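PDB 4EVF: giardin subunit alpha-1 from Giardia intestinalis, which binds calcium and, in a calcium-dependent way, phosphatidylserine as an annexin, and takes part in parasite attachment to the intestinal mucosa and in cytoskeletal rearrangement. Local coordinates for residues G88-M93 / M127-R132; S154-A159 / K194-K199. One frame throughout, in Å; residues are numbered along the deposited sequence.

Interaction 1 (G88-M93 / M127-R132)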
loop_
_atom_site.group_PDB
_atom_site.type_symbol
_atom_site.label_atom_id
_atom_site.label_comp_id
_atom_site.label_asym_id
_atom_site.label_seq_id
_atom_site.Cartn_x
_atom_site.Cartn_y
_atom_site.Cartn_z
ATOM N N GLY A 88 -10.032 -17.046 -0.582
ATOM C CA GLY A 88 -9.448 -18.363 -0.379
ATOM C C GLY A 88 -8.642 -18.418 0.903
ATOM O O GLY A 88 -9.014 -17.813 1.907
ATOM N N ARG A 89 -7.530 -19.144 0.875
ATOM C CA ARG A 89 -6.571 -19.120 1.973
ATOM C C ARG A 89 -6.145 -17.673 2.212
ATOM O O ARG A 89 -5.855 -16.953 1.255
ATOM C CB ARG A 89 -5.361 -19.947 1.574
ATOM C CG ARG A 89 -4.580 -20.585 2.699
ATOM C CD ARG A 89 -3.648 -21.646 2.097
ATOM N NE ARG A 89 -3.848 -21.694 0.649
ATOM C CZ ARG A 89 -2.937 -22.100 -0.228
ATOM N NH1 ARG A 89 -1.749 -22.515 0.191
ATOM N NH2 ARG A 89 -3.219 -22.078 -1.529
ATOM N N ASN A 90 -6.105 -17.235 3.465
ATOM C CA ASN A 90 -5.805 -15.824 3.731
ATOM C C ASN A 90 -4.524 -15.356 3.033
ATOM O O ASN A 90 -3.468 -15.955 3.213
ATOM C CB ASN A 90 -5.698 -15.551 5.234
ATOM C CG ASN A 90 -7.025 -15.735 5.974
ATOM O OD1 ASN A 90 -8.111 -15.647 5.393
ATOM N ND2 ASN A 90 -6.933 -15.991 7.264
ATOM N N ASP A 91 -4.614 -14.280 2.246
ATOM C CA ASP A 91 -3.447 -13.759 1.533
ATOM C C ASP A 91 -2.723 -12.734 2.400
ATOM O O ASP A 91 -3.023 -11.543 2.343
ATOM C CB ASP A 91 -3.863 -13.138 0.184
ATOM C CG ASP A 91 -2.670 -12.880 -0.754
ATOM O OD1 ASP A 91 -1.533 -12.699 -0.260
ATOM O OD2 ASP A 91 -2.872 -12.850 -1.997
ATOM N N HIS A 92 -1.759 -13.185 3.206
ATOM C CA HIS A 92 -1.120 -12.266 4.153
ATOM C C HIS A 92 -0.345 -11.143 3.460
ATOM O O HIS A 92 -0.321 -10.010 3.939
ATOM C CB HIS A 92 -0.207 -13.017 5.134
ATOM C CG HIS A 92 -0.933 -13.986 6.016
ATOM N ND1 HIS A 92 -0.314 -14.673 7.038
ATOM C CD2 HIS A 92 -2.230 -14.378 6.033
ATOM C CE1 HIS A 92 -1.193 -15.454 7.639
ATOM N NE2 HIS A 92 -2.363 -15.296 7.048
ATOM N N MET A 93 0.307 -11.457 2.342
ATOM C CA MET A 93 1.019 -10.424 1.615
ATOM C C MET A 93 0.047 -9.336 1.181
ATOM O O MET A 93 0.323 -8.151 1.350
ATOM C CB MET A 93 1.774 -10.999 0.414
ATOM C CG MET A 93 3.047 -11.749 0.823
ATOM S SD MET A 93 3.921 -12.429 -0.602
ATOM C CE MET A 93 2.744 -13.661 -1.147
ATOM N N MET A 127 -12.019 -10.199 10.401
ATOM C CA MET A 127 -11.732 -10.906 11.652
ATOM C C MET A 127 -12.322 -12.326 11.663
ATOM O O MET A 127 -11.770 -13.227 12.297
ATOM C CB MET A 127 -12.206 -10.111 12.872
ATOM C CG MET A 127 -11.547 -8.740 13.027
ATOM S SD MET A 127 -9.739 -8.763 12.910
ATOM C CE MET A 127 -9.282 -9.832 14.277
ATOM N N LYS A 128 -13.436 -12.513 10.959
ATOM C CA LYS A 128 -14.036 -13.829 10.790
ATOM C C LYS A 128 -12.985 -14.825 10.297
ATOM O O LYS A 128 -12.812 -15.912 10.859
ATOM C CB LYS A 128 -15.192 -13.731 9.791
ATOM C CG LYS A 128 -15.738 -15.057 9.247
ATOM C CD LYS A 128 -16.677 -14.787 8.067
ATOM C CE LYS A 128 -16.906 -16.031 7.202
ATOM N NZ LYS A 128 -17.672 -17.084 7.922
ATOM N N ASP A 129 -12.264 -14.433 9.259
ATOM C CA ASP A 129 -11.370 -15.357 8.570
ATOM C C ASP A 129 -9.965 -15.355 9.159
ATOM O O ASP A 129 -9.195 -16.285 8.945
ATOM C CB ASP A 129 -11.317 -15.038 7.076
ATOM C CG ASP A 129 -12.427 -15.741 6.278
ATOM O OD1 ASP A 129 -13.135 -16.598 6.847
ATOM O OD2 ASP A 129 -12.580 -15.442 5.073
ATOM N N VAL A 130 -9.635 -14.305 9.895
ATOM C CA VAL A 130 -8.302 -14.163 10.471
ATOM C C VAL A 130 -8.204 -14.641 11.932
ATOM O O VAL A 130 -7.173 -15.170 12.347
ATOM C CB VAL A 130 -7.800 -12.702 10.337
ATOM C CG1 VAL A 130 -6.679 -12.430 11.304
ATOM C CG2 VAL A 130 -7.369 -12.426 8.893
ATOM N N GLY A 131 -9.266 -14.463 12.714
ATOM C CA GLY A 131 -9.242 -14.907 14.105
ATOM C C GLY A 131 -8.414 -14.002 15.010
ATOM O O GLY A 131 -7.972 -12.932 14.589
ATOM N N ARG A 132 -8.207 -14.419 16.257
ATOM C CA ARG A 132 -7.469 -13.599 17.223
ATOM C C ARG A 132 -6.475 -14.424 18.031
ATOM O O ARG A 132 -6.197 -14.125 19.194
ATOM C CB ARG A 132 -8.442 -12.855 18.154
ATOM C CG ARG A 132 -9.392 -11.924 17.406
ATOM C CD ARG A 132 -10.502 -11.371 18.291
ATOM N NE ARG A 132 -11.284 -10.332 17.612
ATOM C CZ ARG A 132 -12.417 -10.563 16.954
ATOM N NH1 ARG A 132 -12.908 -11.793 16.882
ATOM N NH2 ARG A 132 -13.068 -9.570 16.368
#
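The backbone O of Asp129 lies at the edge of the Asn90 amide, on the ND2 side and within 2° of its plane. A methyl of Val130 stands over one face of the same amide: CG2 is 3.9 Å from Asn90 ND2. At the other branch, Asn90 OD1 comes alongside CB of Asp129, at 3.7 Å, so the amide bears on both residues of the helix end. The Asp129 carboxylate is inclined to the amide, the two side chains crossing at a slant, and plays no part in the bond. That bond is short and nearly straight: Asn90 ND2 donates to Asp129 O over 2.8 Å, with an N-H...O angle of 174°. The N-H arrives from above the peptide, 54° out of the carbonyl plane, and not along a lone pair. CG of Asn90 is anti to its own carbonyl carbon, which carries the amide out of the loop toward the last turn of helix 122-130. Behind it, CB of Asn90 meets the edge of the His92 ring. Just beyond the helix, Gly131 takes up positive phi, and its N still reaches back to Met127 O at 2.8 Å. Thus, within the predicted second repeat of the annexin fold, the loop leading into helix 92-100 is joined to the C-terminal end of helix 122-130 by one side-chain to backbone bond near the surface. Phe95 of helix 92-100 touches both Asn90 and Val130, Leu86 of helix 74-87 touches Asp129, and Trp136 and Cys137 of helix 135-145 pack on Val130.

Interaction 2 (S154-A159 / K194-K199)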
loop_
_atom_site.group_PDB
_atom_site.type_symbol
_atom_site.label_atom_id
_atom_site.label_comp_id
_atom_site.label_asym_id
_atom_site.label_seq_id
_atom_site.Cartn_x
_atom_site.Cartn_y
_atom_site.Cartn_z
ATOM N N SER A 154 7.505 11.806 26.931
ATOM C CA SER A 154 8.403 12.309 25.902
ATOM C C SER A 154 8.874 11.142 25.039
ATOM O O SER A 154 8.661 9.990 25.402
ATOM C CB SER A 154 9.618 12.923 26.570
ATOM O OG SER A 154 10.333 11.907 27.251
ATOM N N PRO A 155 9.520 11.440 23.898
ATOM C CA PRO A 155 10.097 10.421 23.008
ATOM C C PRO A 155 11.077 9.455 23.701
ATOM O O PRO A 155 11.058 8.254 23.413
ATOM C CB PRO A 155 10.829 11.256 21.958
ATOM C CG PRO A 155 10.037 12.527 21.890
ATOM C CD PRO A 155 9.537 12.780 23.285
ATOM N N GLU A 156 11.911 9.975 24.597
ATOM C CA GLU A 156 12.894 9.167 25.321
ATOM C C GLU A 156 12.265 8.283 26.395
ATOM O O GLU A 156 12.708 7.154 26.625
ATOM C CB GLU A 156 13.950 10.068 25.959
ATOM C CG GLU A 156 14.645 10.999 24.979
ATOM C CD GLU A 156 13.797 12.203 24.578
ATOM O OE1 GLU A 156 12.790 12.500 25.262
ATOM O OE2 GLU A 156 14.138 12.850 23.565
ATOM N N ASP A 157 11.246 8.803 27.068
ATOM C CA ASP A 157 10.554 8.028 28.089
ATOM C C ASP A 157 9.746 6.924 27.420
ATOM O O ASP A 157 9.649 5.802 27.920
ATOM C CB ASP A 157 9.636 8.927 28.927
ATOM C CG ASP A 157 10.409 9.822 29.891
ATOM O OD1 ASP A 157 11.598 9.535 30.174
ATOM O OD2 ASP A 157 9.819 10.810 30.376
ATOM N N GLU A 158 9.182 7.259 26.268
ATOM C CA GLU A 158 8.335 6.342 25.532
ATOM C C GLU A 158 9.174 5.212 24.933
ATOM O O GLU A 158 8.751 4.051 24.920
ATOM C CB GLU A 158 7.575 7.104 24.443
ATOM C CG GLU A 158 6.193 6.549 24.132
ATOM C CD GLU A 158 5.253 6.582 25.317
ATOM O OE1 GLU A 158 5.142 7.628 25.982
ATOM O OE2 GLU A 158 4.615 5.547 25.578
ATOM N N ALA A 159 10.362 5.558 24.446
ATOM C CA ALA A 159 11.281 4.560 23.921
ATOM C C ALA A 159 11.735 3.589 25.019
ATOM O O ALA A 159 11.865 2.390 24.775
ATOM C CB ALA A 159 12.472 5.224 23.264
ATOM N N LYS A 194 16.634 3.792 19.102
ATOM C CA LYS A 194 17.923 3.556 18.467
ATOM C C LYS A 194 19.083 4.193 19.233
ATOM O O LYS A 194 20.079 3.530 19.531
ATOM C CB LYS A 194 17.874 4.056 17.015
ATOM C CG LYS A 194 19.221 4.392 16.369
ATOM C CD LYS A 194 19.668 5.843 16.641
ATOM C CE LYS A 194 18.732 6.875 16.010
ATOM N NZ LYS A 194 18.989 8.270 16.506
ATOM N N ALA A 195 18.956 5.477 19.560
ATOM C CA ALA A 195 20.056 6.188 20.213
ATOM C C ALA A 195 20.399 5.644 21.598
ATOM O O ALA A 195 21.567 5.612 21.980
ATOM C CB ALA A 195 19.776 7.693 20.277
ATOM N N GLN A 196 19.398 5.208 22.354
ATOM C CA GLN A 196 19.664 4.854 23.748
ATOM C C GLN A 196 19.806 3.358 24.030
ATOM O O GLN A 196 20.447 2.975 25.001
ATOM C CB GLN A 196 18.646 5.495 24.692
ATOM C CG GLN A 196 17.198 5.093 24.455
ATOM C CD GLN A 196 16.213 6.083 25.065
ATOM O OE1 GLN A 196 15.335 5.706 25.852
ATOM N NE2 GLN A 196 16.346 7.355 24.697
ATOM N N ASN A 197 19.223 2.521 23.181
ATOM C CA ASN A 197 19.205 1.086 23.443
ATOM C C ASN A 197 20.158 0.338 22.535
ATOM O O ASN A 197 20.572 0.861 21.505
ATOM C CB ASN A 197 17.793 0.541 23.270
ATOM C CG ASN A 197 16.791 1.259 24.147
ATOM O OD1 ASN A 197 15.734 1.694 23.679
ATOM N ND2 ASN A 197 17.120 1.396 25.422
ATOM N N GLY A 198 20.487 -0.891 22.907
ATOM C CA GLY A 198 21.390 -1.694 22.103
ATOM C C GLY A 198 20.852 -1.898 20.697
ATOM O O GLY A 198 21.590 -1.787 19.718
ATOM N N LYS A 199 19.556 -2.186 20.604
ATOM C CA LYS A 199 18.905 -2.452 19.331
ATOM C C LYS A 199 18.057 -1.284 18.883
ATOM O O LYS A 199 17.665 -0.449 19.689
ATOM C CB LYS A 199 18.010 -3.692 19.438
ATOM C CG LYS A 199 18.787 -4.970 19.651
ATOM C CD LYS A 199 17.893 -6.157 19.944
ATOM C CE LYS A 199 18.746 -7.405 20.147
ATOM N NZ LYS A 199 17.956 -8.547 20.698
#
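Ser154 OG is gripped twice by the turn that carries Glu156, the residue lying against Gln196 across the contact. Ser154 OG accepts from Asp157 N at 3.2 Å as the N-cap of helix 155-167, and it gives a weak bond to OE1 of Glu156. The Glu156 chain bends back at its second torsion (chi2 77°), which swings the carboxylate over the start of its own helix and away from Gln196. What remains for Gln196 is the aliphatic stem and the backbone of Glu156. The two side chains pass at about a right angle, with the carboxylate and amide planes at a modest tilt. Gln196 has its CG between the backbone N and the carbonyl carbon (chi1 60°) and is extended from there, which lays its amide against the first turn of helix 155-167. That amide is probably turned over in the model; as built, OE1 of Gln196 is 3.1 Å from Glu156 O, and a reversed amide might make a hydrogen bond there. On the inner side the buried methyl of Ala159 faces the amide, and it also packs on Ala192 and Phe193 of helix 183-196. Asn197, which leaves the helix, extends the contact more loosely along Ala159 and reaches Asp163. The arrangement sets the serine-capped start of one helix beside the C-terminal end of another, within the predicted third repeat of the all-helical annexin fold; the capping turn itself is an ST motif, closed by the backbone bond from Glu158 N to Ser154 O.

Overall arrangement
Both contacts tie the beginning of one helix to the end of a later one, and they follow each other along the chain without overlap: interaction 1 falls in the predicted second annexin repeat, interaction 2 in the predicted third. Their centres lie about 34 Å apart and their nearest atoms about 23 Å, so neither touches the other. Interaction 2 is the more peripheral, with its centre about 28 Å from that of the chain against about 18 Å for interaction 1. They differ in character too: a clear amide-to-carbonyl bond holds 88-93 to 127-132, whereas 154-159 and 194-199 meet around a glutamine amide whose orientation is uncertain.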